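PDB 6FCG: glycoside hydrolase, GH17 family from Formosa sp. Hel1_33_131, which probably hydrolyses internal beta-1,3-glucosidic linkages of laminarin, the algal storage glucan, as a bacterial endo-laminarinase. Local coordinates for residues Q65-L71 with L93-I99; N212-W216 with V235-H241. All blocks are in the same frame, centred on the assembly; numbering follows the deposited sequence.

Contact 1 of 2, residues Q65-L71 with L93-I99; sequences QPSIEEL and LAHTSNI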
ATOM      1  N   GLN A  65      31.344 -12.910 -26.337  1.00 24.56           N
ATOM      2  CA  GLN A  65      31.533 -14.373 -26.362  1.00 25.35           C
ATOM      3  C   GLN A  65      32.734 -14.792 -25.529  1.00 24.48           C
ATOM      4  O   GLN A  65      33.788 -14.186 -25.643  1.00 26.79           O
ATOM      5  CB  GLN A  65      31.757 -14.880 -27.793  1.00 25.31           C
ATOM      6  CG  GLN A  65      30.501 -14.857 -28.660  1.00 25.02           C
ATOM      7  CD  GLN A  65      29.459 -15.872 -28.201  1.00 26.71           C
ATOM      8  OE1 GLN A  65      29.793 -16.937 -27.679  1.00 25.71           O
ATOM      9  NE2 GLN A  65      28.185 -15.530 -28.359  1.00 28.04           N
ATOM     10  N   PRO A  66      32.576 -15.805 -24.677  1.00 22.59           N
ATOM     11  CA  PRO A  66      33.764 -16.266 -24.002  1.00 23.11           C
ATOM     12  C   PRO A  66      34.724 -16.942 -24.996  1.00 24.30           C
ATOM     13  O   PRO A  66      34.299 -17.508 -25.996  1.00 23.30           O
ATOM     14  CB  PRO A  66      33.212 -17.265 -22.990  1.00 22.72           C
ATOM     15  CG  PRO A  66      32.020 -17.841 -23.668  1.00 22.74           C
ATOM     16  CD  PRO A  66      31.437 -16.709 -24.467  1.00 22.70           C
ATOM     17  N   SER A  67      36.011 -16.847 -24.714  1.00 25.88           N
ATOM     18  CA  SER A  67      37.042 -17.496 -25.530  1.00 26.31           C
ATOM     19  C   SER A  67      37.106 -19.001 -25.235  1.00 26.18           C
ATOM     20  O   SER A  67      36.643 -19.463 -24.192  1.00 26.12           O
ATOM     21  CB  SER A  67      38.413 -16.848 -25.248  1.00 25.23           C
ATOM     22  OG  SER A  67      38.896 -17.213 -23.964  1.00 24.27           O
ATOM     23  N   ILE A  68      37.733 -19.734 -26.138  1.00 26.48           N
ATOM     24  CA  ILE A  68      38.011 -21.151 -25.938  1.00 28.76           C
ATOM     25  C   ILE A  68      38.826 -21.381 -24.651  1.00 28.85           C
ATOM     26  O   ILE A  68      38.527 -22.316 -23.918  1.00 27.94           O
ATOM     27  CB  ILE A  68      38.679 -21.777 -27.211  1.00 30.59           C
ATOM     28  CG1 ILE A  68      37.626 -21.924 -28.324  1.00 31.58           C
ATOM     29  CG2 ILE A  68      39.268 -23.151 -26.938  1.00 30.43           C
ATOM     30  CD1 ILE A  68      38.134 -21.573 -29.701  1.00 34.59           C
ATOM     31  N   GLU A  69      39.802 -20.513 -24.374  1.00 30.92           N
ATOM     32  CA  GLU A  69      40.632 -20.564 -23.152  1.00 35.57           C
ATOM     33  C   GLU A  69      39.685 -20.458 -21.911  1.00 32.66           C
ATOM     34  O   GLU A  69      39.760 -21.286 -20.974  1.00 31.51           O
ATOM     35  CB  GLU A  69      41.817 -19.433 -23.216  1.00 39.87           C
ATOM     36  CG  GLU A  69      42.956 -19.770 -24.227  1.00 50.52           C
ATOM     37  CD  GLU A  69      42.794 -19.191 -25.650  1.00 60.67           C
ATOM     38  OE1 GLU A  69      41.675 -19.292 -26.222  1.00 60.94           O
ATOM     39  OE2 GLU A  69      43.811 -18.691 -26.229  1.00 70.62           O
ATOM     40  N   GLU A  70      38.751 -19.506 -21.942  1.00 29.30           N
ATOM     41  CA  GLU A  70      37.772 -19.322 -20.846  1.00 28.35           C
ATOM     42  C   GLU A  70      36.833 -20.527 -20.661  1.00 25.39           C
ATOM     43  O   GLU A  70      36.626 -21.009 -19.541  1.00 22.49           O
ATOM     44  CB  GLU A  70      36.977 -18.033 -21.031  1.00 28.20           C
ATOM     45  CG  GLU A  70      37.797 -16.775 -20.805  1.00 30.38           C
ATOM     46  CD  GLU A  70      37.085 -15.469 -21.199  1.00 32.58           C
ATOM     47  OE1 GLU A  70      36.270 -15.442 -22.143  1.00 31.93           O
ATOM     48  OE2 GLU A  70      37.346 -14.439 -20.551  1.00 35.51           O
ATOM     49  N   LEU A  71      36.333 -21.056 -21.761  1.00 24.52           N
ATOM     50  CA  LEU A  71      35.495 -22.246 -21.700  1.00 25.83           C
ATOM     51  C   LEU A  71      36.216 -23.471 -21.138  1.00 25.94           C
ATOM     52  O   LEU A  71      35.601 -24.269 -20.430  1.00 27.65           O
ATOM     53  CB  LEU A  71      34.905 -22.560 -23.069  1.00 26.25           C
ATOM     54  CG  LEU A  71      33.999 -21.457 -23.663  1.00 26.56           C
ATOM     55  CD1 LEU A  71      33.750 -21.740 -25.138  1.00 26.04           C
ATOM     56  CD2 LEU A  71      32.703 -21.320 -22.887  1.00 25.69           C
ATOM     57  N   LEU A  93      24.648 -18.491 -32.140  1.00 21.38           N
ATOM     58  CA  LEU A  93      25.828 -17.822 -31.705  1.00 20.29           C
ATOM     59  C   LEU A  93      26.907 -18.876 -31.626  1.00 20.74           C
ATOM     60  O   LEU A  93      26.625 -20.066 -31.579  1.00 21.39           O
ATOM     61  CB  LEU A  93      25.572 -17.140 -30.350  1.00 20.30           C
ATOM     62  CG  LEU A  93      24.421 -16.096 -30.316  1.00 20.09           C
ATOM     63  CD1 LEU A  93      24.248 -15.490 -28.923  1.00 19.47           C
ATOM     64  CD2 LEU A  93      24.590 -14.973 -31.348  1.00 19.16           C
ATOM     65  N   ALA A  94      28.149 -18.418 -31.564  1.00 21.83           N
ATOM     66  CA  ALA A  94      29.351 -19.280 -31.615  1.00 21.47           C
ATOM     67  C   ALA A  94      29.561 -20.155 -30.367  1.00 20.97           C
ATOM     68  O   ALA A  94      30.282 -21.149 -30.427  1.00 19.68           O
ATOM     69  CB  ALA A  94      30.580 -18.404 -31.815  1.00 21.76           C
ATOM     70  N   HIS A  95      28.962 -19.725 -29.252  1.00 18.75           N
ATOM     71  CA  HIS A  95      29.135 -20.328 -27.940  1.00 18.16           C
ATOM     72  C   HIS A  95      29.158 -21.876 -27.903  1.00 18.35           C
ATOM     73  O   HIS A  95      30.072 -22.465 -27.368  1.00 20.12           O
ATOM     74  CB  HIS A  95      28.046 -19.733 -27.044  1.00 17.67           C
ATOM     75  CG  HIS A  95      27.995 -20.282 -25.657  1.00 17.30           C
ATOM     76  ND1 HIS A  95      26.979 -21.108 -25.218  1.00 17.88           N
ATOM     77  CD2 HIS A  95      28.792 -20.069 -24.589  1.00 17.15           C
ATOM     78  CE1 HIS A  95      27.175 -21.417 -23.949  1.00 17.02           C
ATOM     79  NE2 HIS A  95      28.274 -20.808 -23.551  1.00 17.73           N
ATOM     80  N   THR A  96      28.162 -22.538 -28.483  1.00 18.04           N
ATOM     81  CA  THR A  96      28.061 -23.987 -28.402  1.00 16.89           C
ATOM     82  C   THR A  96      29.182 -24.653 -29.171  1.00 17.30           C
ATOM     83  O   THR A  96      29.759 -25.628 -28.727  1.00 17.89           O
ATOM     84  CB  THR A  96      26.708 -24.440 -28.948  1.00 17.10           C
ATOM     85  OG1 THR A  96      25.690 -23.967 -28.052  1.00 18.11           O
ATOM     86  CG2 THR A  96      26.627 -25.965 -29.125  1.00 16.38           C
ATOM     87  N   SER A  97      29.420 -24.147 -30.370  1.00 18.30           N
ATOM     88  CA  SER A  97      30.510 -24.573 -31.222  1.00 18.39           C
ATOM     89  C   SER A  97      31.849 -24.423 -30.502  1.00 18.07           C
ATOM     90  O   SER A  97      32.715 -25.295 -30.574  1.00 18.28           O
ATOM     91  CB  SER A  97      30.460 -23.752 -32.523  1.00 19.19           C
ATOM     92  OG  SER A  97      31.625 -23.892 -33.285  1.00 21.36           O
ATOM     93  N   ASN A  98      32.034 -23.317 -29.811  1.00 18.02           N
ATOM     94  CA  ASN A  98      33.272 -23.116 -29.066  1.00 18.86           C
ATOM     95  C   ASN A  98      33.417 -24.061 -27.868  1.00 20.85           C
ATOM     96  O   ASN A  98      34.546 -24.422 -27.526  1.00 22.99           O
ATOM     97  CB  ASN A  98      33.436 -21.662 -28.646  1.00 17.53           C
ATOM     98  CG  ASN A  98      33.639 -20.750 -29.839  1.00 16.76           C
ATOM     99  OD1 ASN A  98      34.227 -21.142 -30.844  1.00 17.07           O
ATOM    100  ND2 ASN A  98      33.195 -19.536 -29.722  1.00 16.60           N
ATOM    101  N   ILE A  99      32.306 -24.482 -27.263  1.00 19.84           N
ATOM    102  CA  ILE A  99      32.378 -25.428 -26.160  1.00 19.84           C
ATOM    103  C   ILE A  99      32.870 -26.763 -26.698  1.00 21.77           C
ATOM    104  O   ILE A  99      33.723 -27.411 -26.098  1.00 22.79           O
ATOM    105  CB  ILE A  99      31.041 -25.576 -25.441  1.00 18.73           C
ATOM    106  CG1 ILE A  99      30.680 -24.223 -24.787  1.00 18.61           C
ATOM    107  CG2 ILE A  99      31.114 -26.639 -24.348  1.00 18.23           C
ATOM    108  CD1 ILE A  99      29.253 -24.112 -24.306  1.00 17.99           C
TER
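The imidazole of His95 meets Pro66 at its rim: ring carbon CG of Pro66 lies near the imidazole plane, 4.0 Å from CD2 of His95. Over one face of the same imidazole sits Ile99 CD1, from the next turn of its own helix, and the ring also stacks on Tyr57, while its NE2 bonds to Gly56 N in the same loop. With CG anti to the backbone N (chi1 177°), the ring lies on the carbonyl-carbon side of its residue, where it meets Tyr57 and Gly56. The other flat group, the amide of Gln65, is turned 54° from the imidazole plane. Its OE1 rests 3.4 Å from His95 CB but makes no hydrogen bond to His95 N, whereas NE2 passes over Leu93 CB at 3.7 Å and is bonded to Tyr57 OH. Shortened to alanine, Gln65 would lose its amide, which would probably leave Tyr57 OH without this partner and open a gap beside Leu93 CB and His95 CB. These meetings join the loop leading into helix 68-80 to the start of helix 95-109; the two helices are neighbours on the outside of the TIM barrel, at the end where the strands finish. Helix 68-80 starts with a capping box: Ser67 OG accepts from Glu70 N, and Glu70 OE1 accepts from Ser67 N. One turn on, Leu71 reaches across with both methyls. CD1 presses on Asn98 CB at 3.5 Å, and CD1 and CD2 each lie 4.0 Å from Ile99 CG1. Beside it, Ile68 crosses Asn98 at about a right angle, CG1 lying 4.0 Å from Asn98 O.

Contact 2 of 2, residues N212-W216 with V235-H241; sequences NFASW and VDYLSVH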
ATOM      1  N   ASN A 212       8.651 -27.439 -20.761  1.00 17.59           N
ATOM      2  CA  ASN A 212       7.874 -27.453 -19.529  1.00 18.27           C
ATOM      3  C   ASN A 212       6.983 -28.680 -19.421  1.00 18.04           C
ATOM      4  O   ASN A 212       6.444 -29.162 -20.406  1.00 17.56           O
ATOM      5  CB  ASN A 212       6.987 -26.214 -19.502  1.00 19.27           C
ATOM      6  CG  ASN A 212       6.264 -26.039 -18.189  1.00 19.92           C
ATOM      7  OD1 ASN A 212       5.076 -26.388 -18.054  1.00 21.00           O
ATOM      8  ND2 ASN A 212       6.955 -25.450 -17.216  1.00 20.66           N
ATOM      9  N   PHE A 213       6.807 -29.147 -18.205  1.00 18.70           N
ATOM     10  CA  PHE A 213       5.976 -30.303 -17.943  1.00 20.25           C
ATOM     11  C   PHE A 213       4.603 -30.223 -18.602  1.00 21.61           C
ATOM     12  O   PHE A 213       4.071 -31.233 -19.039  1.00 23.47           O
ATOM     13  CB  PHE A 213       5.821 -30.524 -16.421  1.00 20.19           C
ATOM     14  CG  PHE A 213       4.854 -29.597 -15.780  1.00 20.74           C
ATOM     15  CD1 PHE A 213       5.209 -28.302 -15.479  1.00 21.46           C
ATOM     16  CD2 PHE A 213       3.562 -30.021 -15.484  1.00 21.72           C
ATOM     17  CE1 PHE A 213       4.305 -27.445 -14.865  1.00 21.76           C
ATOM     18  CE2 PHE A 213       2.647 -29.175 -14.884  1.00 20.89           C
ATOM     19  CZ  PHE A 213       3.022 -27.887 -14.572  1.00 21.67           C
ATOM     20  N   ALA A 214       4.012 -29.037 -18.618  1.00 22.22           N
ATOM     21  CA  ALA A 214       2.684 -28.851 -19.194  1.00 22.65           C
ATOM     22  C   ALA A 214       2.688 -29.059 -20.710  1.00 20.91           C
ATOM     23  O   ALA A 214       1.743 -29.593 -21.270  1.00 22.56           O
ATOM     24  CB  ALA A 214       2.142 -27.459 -18.836  1.00 22.92           C
ATOM     25  N   SER A 215       3.754 -28.640 -21.362  1.00 20.28           N
ATOM     26  CA  SER A 215       3.905 -28.838 -22.813  1.00 21.00           C
ATOM     27  C   SER A 215       3.975 -30.307 -23.209  1.00 20.90           C
ATOM     28  O   SER A 215       3.556 -30.677 -24.283  1.00 21.50           O
ATOM     29  CB  SER A 215       5.174 -28.139 -23.316  1.00 20.98           C
ATOM     30  OG  SER A 215       5.171 -26.781 -22.939  1.00 20.56           O
ATOM     31  N   TRP A 216       4.498 -31.126 -22.312  1.00 20.73           N
ATOM     32  CA  TRP A 216       4.548 -32.549 -22.513  1.00 21.98           C
ATOM     33  C   TRP A 216       3.310 -33.257 -22.034  1.00 22.40           C
ATOM     34  O   TRP A 216       3.302 -34.481 -21.933  1.00 23.41           O
ATOM     35  CB  TRP A 216       5.780 -33.144 -21.810  1.00 22.92           C
ATOM     36  CG  TRP A 216       7.071 -32.979 -22.584  1.00 22.17           C
ATOM     37  CD1 TRP A 216       8.202 -32.310 -22.170  1.00 22.54           C
ATOM     38  CD2 TRP A 216       7.343 -33.475 -23.879  1.00 20.48           C
ATOM     39  NE1 TRP A 216       9.164 -32.376 -23.148  1.00 22.15           N
ATOM     40  CE2 TRP A 216       8.667 -33.113 -24.196  1.00 21.46           C
ATOM     41  CE3 TRP A 216       6.610 -34.224 -24.791  1.00 21.65           C
ATOM     42  CZ2 TRP A 216       9.271 -33.474 -25.400  1.00 21.07           C
ATOM     43  CZ3 TRP A 216       7.210 -34.578 -26.008  1.00 22.14           C
ATOM     44  CH2 TRP A 216       8.525 -34.192 -26.298  1.00 21.58           C
ATOM     45  N   VAL A 235      10.078 -38.723 -30.538  1.00 26.88           N
ATOM     46  CA  VAL A 235      11.313 -38.477 -29.749  1.00 25.24           C
ATOM     47  C   VAL A 235      11.888 -39.757 -29.155  1.00 24.28           C
ATOM     48  O   VAL A 235      11.167 -40.730 -28.970  1.00 23.82           O
ATOM     49  CB  VAL A 235      11.123 -37.442 -28.595  1.00 24.25           C
ATOM     50  CG1 VAL A 235      10.774 -36.085 -29.160  1.00 23.41           C
ATOM     51  CG2 VAL A 235      10.099 -37.882 -27.564  1.00 23.22           C
ATOM     52  N   ASP A 236      13.183 -39.767 -28.882  1.00 23.18           N
ATOM     53  CA  ASP A 236      13.796 -40.918 -28.196  1.00 22.99           C
ATOM     54  C   ASP A 236      13.513 -40.859 -26.707  1.00 24.07           C
ATOM     55  O   ASP A 236      13.371 -41.905 -26.068  1.00 28.29           O
ATOM     56  CB  ASP A 236      15.287 -40.996 -28.476  1.00 23.36           C
ATOM     57  CG  ASP A 236      15.584 -41.322 -29.932  1.00 24.79           C
ATOM     58  OD1 ASP A 236      15.335 -42.466 -30.340  1.00 23.26           O
ATOM     59  OD2 ASP A 236      16.096 -40.438 -30.682  1.00 26.14           O
ATOM     60  N   TYR A 237      13.411 -39.643 -26.149  1.00 23.41           N
ATOM     61  CA  TYR A 237      12.971 -39.443 -24.763  1.00 22.08           C
ATOM     62  C   TYR A 237      12.336 -38.063 -24.577  1.00 21.00           C
ATOM     63  O   TYR A 237      12.405 -37.233 -25.476  1.00 19.88           O
ATOM     64  CB  TYR A 237      14.156 -39.624 -23.805  1.00 22.70           C
ATOM     65  CG  TYR A 237      15.128 -38.441 -23.704  1.00 22.35           C
ATOM     66  CD1 TYR A 237      16.127 -38.255 -24.634  1.00 23.26           C
ATOM     67  CD2 TYR A 237      15.056 -37.540 -22.641  1.00 22.62           C
ATOM     68  CE1 TYR A 237      17.026 -37.199 -24.518  1.00 24.07           C
ATOM     69  CE2 TYR A 237      15.943 -36.490 -22.518  1.00 22.46           C
ATOM     70  CZ  TYR A 237      16.922 -36.312 -23.461  1.00 23.29           C
ATOM     71  OH  TYR A 237      17.828 -35.269 -23.349  1.00 24.16           O
ATOM     72  N   LEU A 238      11.765 -37.824 -23.391  1.00 20.50           N
ATOM     73  CA  LEU A 238      11.170 -36.541 -23.027  1.00 21.15           C
ATOM     74  C   LEU A 238      12.067 -35.804 -22.051  1.00 20.85           C
ATOM     75  O   LEU A 238      12.349 -36.307 -20.973  1.00 22.85           O
ATOM     76  CB  LEU A 238       9.787 -36.725 -22.387  1.00 22.81           C
ATOM     77  CG  LEU A 238       8.608 -37.070 -23.316  1.00 24.29           C
ATOM     78  CD1 LEU A 238       8.676 -38.517 -23.804  1.00 25.49           C
ATOM     79  CD2 LEU A 238       7.287 -36.852 -22.598  1.00 25.25           C
ATOM     80  N   SER A 239      12.478 -34.593 -22.424  1.00 20.59           N
ATOM     81  CA  SER A 239      13.250 -33.699 -21.560  1.00 20.01           C
ATOM     82  C   SER A 239      12.267 -32.663 -20.914  1.00 19.93           C
ATOM     83  O   SER A 239      11.733 -31.783 -21.581  1.00 20.33           O
ATOM     84  CB  SER A 239      14.355 -33.018 -22.363  1.00 19.36           C
ATOM     85  OG  SER A 239      15.217 -32.279 -21.533  1.00 18.02           O
ATOM     86  N   VAL A 240      12.047 -32.801 -19.615  1.00 19.58           N
ATOM     87  CA  VAL A 240      10.969 -32.148 -18.905  1.00 19.94           C
ATOM     88  C   VAL A 240      11.516 -31.106 -17.961  1.00 21.02           C
ATOM     89  O   VAL A 240      12.447 -31.395 -17.191  1.00 21.94           O
ATOM     90  CB  VAL A 240      10.174 -33.185 -18.094  1.00 19.08           C
ATOM     91  CG1 VAL A 240       9.181 -32.518 -17.168  1.00 18.92           C
ATOM     92  CG2 VAL A 240       9.463 -34.121 -19.045  1.00 18.94           C
ATOM     93  N   HIS A 241      10.904 -29.924 -17.971  1.00 20.98           N
ATOM     94  CA  HIS A 241      11.261 -28.865 -17.007  1.00 21.97           C
ATOM     95  C   HIS A 241      10.205 -28.706 -15.912  1.00 20.67           C
ATOM     96  O   HIS A 241       9.014 -28.701 -16.216  1.00 19.55           O
ATOM     97  CB  HIS A 241      11.417 -27.497 -17.693  1.00 22.58           C
ATOM     98  CG  HIS A 241      12.364 -27.490 -18.857  1.00 23.34           C
ATOM     99  ND1 HIS A 241      12.706 -26.322 -19.506  1.00 23.23           N
ATOM    100  CD2 HIS A 241      13.054 -28.481 -19.474  1.00 22.81           C
ATOM    101  CE1 HIS A 241      13.553 -26.595 -20.478  1.00 22.52           C
ATOM    102  NE2 HIS A 241      13.778 -27.897 -20.484  1.00 23.11           N
TER
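Trp216 lies against Leu238 where two neighbouring parallel strands of the TIM barrel, 206-212 and 238-241, are joined by a beta-alpha-beta crossover through helices 214-218 and 226-234. With CG anti to the carbonyl carbon (chi1 -80°), the indole turns back from the short helix toward the strand. Trp216 CB starts the contact, 4.1 Å from Leu238 CD2, and that methyl also lies against CG and CD2 of the indole. On the pyrrole side, CD1 touches Val240 CG2 at 3.8 Å. NE1 then donates to Ser239 O over 3.1 Å in a bent bond, N-H...O 137°, approaching from above the carbonyl plane and not along a lone pair. This gives the buried indole nitrogen an acceptor. On the benzene side, CE3 meets Leu238 CD2 at 3.5 Å, and Leu238 CG sits 3.8 Å from the six-membered ring centroid, only 10° off its normal, a CH-pi contact over the face. The far corner, CH2, ends against Val235 CG1, which comes from the opposite direction. Helix 226-234 packs on the indole too, through Leu228, Leu231 and Ile232. Nearer the strand ends, Asn212 bridges His241 in parallel register, their side chains on one face of the sheet; the His241 ring bonds to Ser210 OG through NE2 and to Glu169 OE2 through ND1. Phe213 N donates to His241 O at 3.0 Å in the carbonyl plane, and that oxygen also lies at the edge of the Phe213 ring. Asn212 OD1 caps the turn that follows, accepting from Ala214 N at 2.9 Å, with the donor above the amide plane.

From the N terminus the chain runs along strand 50-53, and contact 1 then closes the first loop, bringing 65-71 to 93-99 around the rest of helix 68-80 and strand 83-87. It ties two successive outer helices together. After helix 95-109 come strands 116-121 and 161-168 with their helices, and strand 206-212 leads into contact 2, where 212-216 meets 235-241 across a crossover that holds helix and loop but no strand. This second closure joins a strand end and its short helix to the next strand. The loops follow in series, neither enclosing the other. The centres of contacts 1 and 2 lie about 27 Å apart, their nearest atoms about 14 Å, in separate sectors of one barrel.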